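Side-chain contact in halogenase PltM (Pseudomonas fluorescens, PDB 6BZN), which halogenates phenolic substrates as a flavin-dependent enzyme, with unusual versatility toward both the substrate and the halide: residues L249-E254 and L258-F263. Numbering follows the deposited sequence.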
loop_
_atom_site.group_PDB
_atom_site.type_symbol
_atom_site.label_atom_id
_atom_site.label_comp_id
_atom_site.label_asym_id
_atom_site.label_seq_id
_atom_site.Cartn_x
_atom_site.Cartn_y
_atom_site.Cartn_z
ATOM N N LEU A 249 -2.854 -11.722 7.500
ATOM C CA LEU A 249 -1.945 -12.614 8.189
ATOM C C LEU A 249 -0.634 -12.689 7.422
ATOM O O LEU A 249 -0.634 -12.952 6.207
ATOM C CB LEU A 249 -2.599 -13.985 8.328
ATOM C CG LEU A 249 -1.771 -15.199 8.717
ATOM C CD1 LEU A 249 -1.033 -14.973 10.025
ATOM C CD2 LEU A 249 -2.703 -16.400 8.804
ATOM N N HIS A 250 0.461 -12.455 8.145
ATOM C CA HIS A 250 1.812 -12.467 7.614
ATOM C C HIS A 250 2.559 -13.609 8.291
ATOM O O HIS A 250 2.795 -13.553 9.503
ATOM C CB HIS A 250 2.533 -11.161 7.975
ATOM C CG HIS A 250 1.840 -9.912 7.520
ATOM N ND1 HIS A 250 0.670 -9.456 8.085
ATOM C CD2 HIS A 250 2.197 -8.982 6.602
ATOM C CE1 HIS A 250 0.312 -8.322 7.503
ATOM N NE2 HIS A 250 1.221 -8.016 6.597
ATOM N N HIS A 251 2.907 -14.645 7.534
ATOM C CA HIS A 251 3.779 -15.701 8.030
ATOM C C HIS A 251 5.188 -15.288 7.676
ATOM O O HIS A 251 5.503 -15.149 6.491
ATOM C CB HIS A 251 3.456 -17.020 7.360
ATOM C CG HIS A 251 2.180 -17.620 7.825
ATOM N ND1 HIS A 251 1.988 -18.040 9.120
ATOM C CD2 HIS A 251 1.030 -17.887 7.170
ATOM C CE1 HIS A 251 0.775 -18.536 9.248
ATOM N NE2 HIS A 251 0.181 -18.461 8.075
ATOM N N ILE A 252 6.018 -15.056 8.690
ATOM C CA ILE A 252 7.343 -14.480 8.485
ATOM C C ILE A 252 8.412 -15.496 8.876
ATOM O O ILE A 252 8.204 -16.346 9.761
ATOM C CB ILE A 252 7.511 -13.131 9.225
ATOM C CG1 ILE A 252 7.267 -13.282 10.742
ATOM C CG2 ILE A 252 6.533 -12.111 8.657
ATOM C CD1 ILE A 252 7.682 -12.085 11.580
ATOM N N PHE A 253 9.547 -15.429 8.191
ATOM C CA PHE A 253 10.653 -16.339 8.429
ATOM C C PHE A 253 11.895 -15.665 7.884
ATOM O O PHE A 253 11.802 -14.629 7.232
ATOM C CB PHE A 253 10.379 -17.700 7.767
ATOM C CG PHE A 253 9.757 -17.586 6.410
ATOM C CD1 PHE A 253 10.555 -17.428 5.291
ATOM C CD2 PHE A 253 8.373 -17.603 6.253
ATOM C CE1 PHE A 253 9.990 -17.306 4.031
ATOM C CE2 PHE A 253 7.801 -17.460 5.007
ATOM C CZ PHE A 253 8.613 -17.305 3.897
ATOM N N GLU A 254 13.067 -16.235 8.152
ATOM C CA GLU A 254 14.318 -15.510 7.917
ATOM C C GLU A 254 14.478 -14.899 6.507
ATOM O O GLU A 254 14.936 -13.777 6.388
ATOM C CB GLU A 254 15.533 -16.396 8.224
ATOM C CG GLU A 254 16.824 -15.582 8.257
ATOM C CD GLU A 254 18.069 -16.418 8.368
ATOM O OE1 GLU A 254 19.116 -15.930 7.879
ATOM O OE2 GLU A 254 18.004 -17.539 8.938
ATOM N N LEU A 258 4.986 -14.776 3.715
ATOM C CA LEU A 258 3.812 -15.168 2.950
ATOM C C LEU A 258 2.562 -14.536 3.567
ATOM O O LEU A 258 2.389 -14.524 4.804
ATOM C CB LEU A 258 3.708 -16.703 2.879
ATOM C CG LEU A 258 2.455 -17.344 2.254
ATOM C CD1 LEU A 258 2.752 -18.713 1.644
ATOM C CD2 LEU A 258 1.322 -17.487 3.276
ATOM N N TRP A 259 1.684 -14.027 2.711
ATOM C CA TRP A 259 0.415 -13.458 3.158
ATOM C C TRP A 259 -0.746 -14.410 2.940
ATOM O O TRP A 259 -0.768 -15.141 1.953
ATOM C CB TRP A 259 0.147 -12.108 2.487
ATOM C CG TRP A 259 -0.414 -12.047 1.046
ATOM C CD1 TRP A 259 -1.638 -12.477 0.603
ATOM C CD2 TRP A 259 0.209 -11.417 -0.079
ATOM N NE1 TRP A 259 -1.806 -12.162 -0.733
ATOM C CE2 TRP A 259 -0.686 -11.518 -1.176
ATOM C CE3 TRP A 259 1.444 -10.775 -0.273
ATOM C CZ2 TRP A 259 -0.385 -11.003 -2.448
ATOM C CZ3 TRP A 259 1.747 -10.273 -1.552
ATOM C CH2 TRP A 259 0.840 -10.396 -2.614
ATOM N N VAL A 260 -1.700 -14.362 3.877
ATOM C CA VAL A 260 -2.994 -15.004 3.762
ATOM C C VAL A 260 -4.028 -13.893 3.974
ATOM O O VAL A 260 -4.167 -13.343 5.081
ATOM C CB VAL A 260 -3.159 -16.145 4.789
ATOM C CG1 VAL A 260 -4.491 -16.854 4.602
ATOM C CG2 VAL A 260 -2.012 -17.142 4.666
ATOM N N ILE A 261 -4.730 -13.549 2.894
ATOM C CA ILE A 261 -5.635 -12.416 2.844
ATOM C C ILE A 261 -6.970 -12.938 2.321
ATOM O O ILE A 261 -7.202 -12.946 1.106
ATOM C CB ILE A 261 -5.048 -11.295 1.960
ATOM C CG1 ILE A 261 -3.838 -10.689 2.660
ATOM C CG2 ILE A 261 -6.049 -10.192 1.675
ATOM C CD1 ILE A 261 -3.123 -9.638 1.860
ATOM N N PRO A 262 -7.850 -13.396 3.230
ATOM C CA PRO A 262 -9.127 -13.959 2.767
ATOM C C PRO A 262 -10.106 -12.928 2.257
ATOM O O PRO A 262 -10.198 -11.825 2.823
ATOM C CB PRO A 262 -9.702 -14.617 4.030
ATOM C CG PRO A 262 -8.527 -14.834 4.902
ATOM C CD PRO A 262 -7.658 -13.647 4.667
ATOM N N PHE A 263 -10.832 -13.278 1.193
ATOM C CA PHE A 263 -12.046 -12.537 0.820
ATOM C C PHE A 263 -13.307 -13.244 1.322
ATOM O O PHE A 263 -14.390 -12.706 1.160
ATOM C CB PHE A 263 -12.141 -12.317 -0.692
ATOM C CG PHE A 263 -10.910 -11.679 -1.291
ATOM C CD1 PHE A 263 -10.599 -10.356 -1.017
ATOM C CD2 PHE A 263 -10.064 -12.408 -2.119
ATOM C CE1 PHE A 263 -9.477 -9.769 -1.568
ATOM C CE2 PHE A 263 -8.935 -11.834 -2.667
ATOM C CZ PHE A 263 -8.646 -10.508 -2.398
#
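Leu249 and Val260 are a hydrogen-bonded pair across an antiparallel beta hairpin, strands 248-253 and 256-262, neighbours in the large mixed sheet. Val260 N reaches Leu249 O at 2.9 Å, and the return bond, Leu249 N to Val260 O, is longer, 3.2 Å, with the donor tilted 26° from the carbonyl plane. Two residues along, the pattern repeats, His251 N to Leu258 O and Leu258 N to His251 O both at 2.8 Å.

The tight face carries Leu249, His251, Leu258 and Val260. Leu249 lies alongside Val260, CD2 against CB at 4.0 Å, while its other methyl, CD1, sits over one face of the His251 imidazole, offset toward the rim. The His251 ring turns its CD2 edge to the second strand, meeting Leu258 CD2 nearly in plane at 3.9 Å and Val260 CG2 at 4.0 Å. Both ring nitrogens are engaged elsewhere, ND1 with His115 and NE2 with His308, so two hydrogen bonds should fix the rotation of this buried ring.

On the other face the pairing is looser, though equally buried. His250 and Trp259 form a non-hydrogen-bonded pair, yet their side chains part: His250 gives ND1 to Ser111 O, while CG of Trp259, between its backbone N and carbonyl carbon (chi1 80°), carries the indole away to bond Ser275 through NE1. That indole lies beside Val62, which binds FAD in another structure of this protein, so this face probably lies near the flavin site. What Trp259 offers the opposite strand is chiefly backbone, its CA approaching Leu249 O at 3.3 Å in a CA-H...O contact.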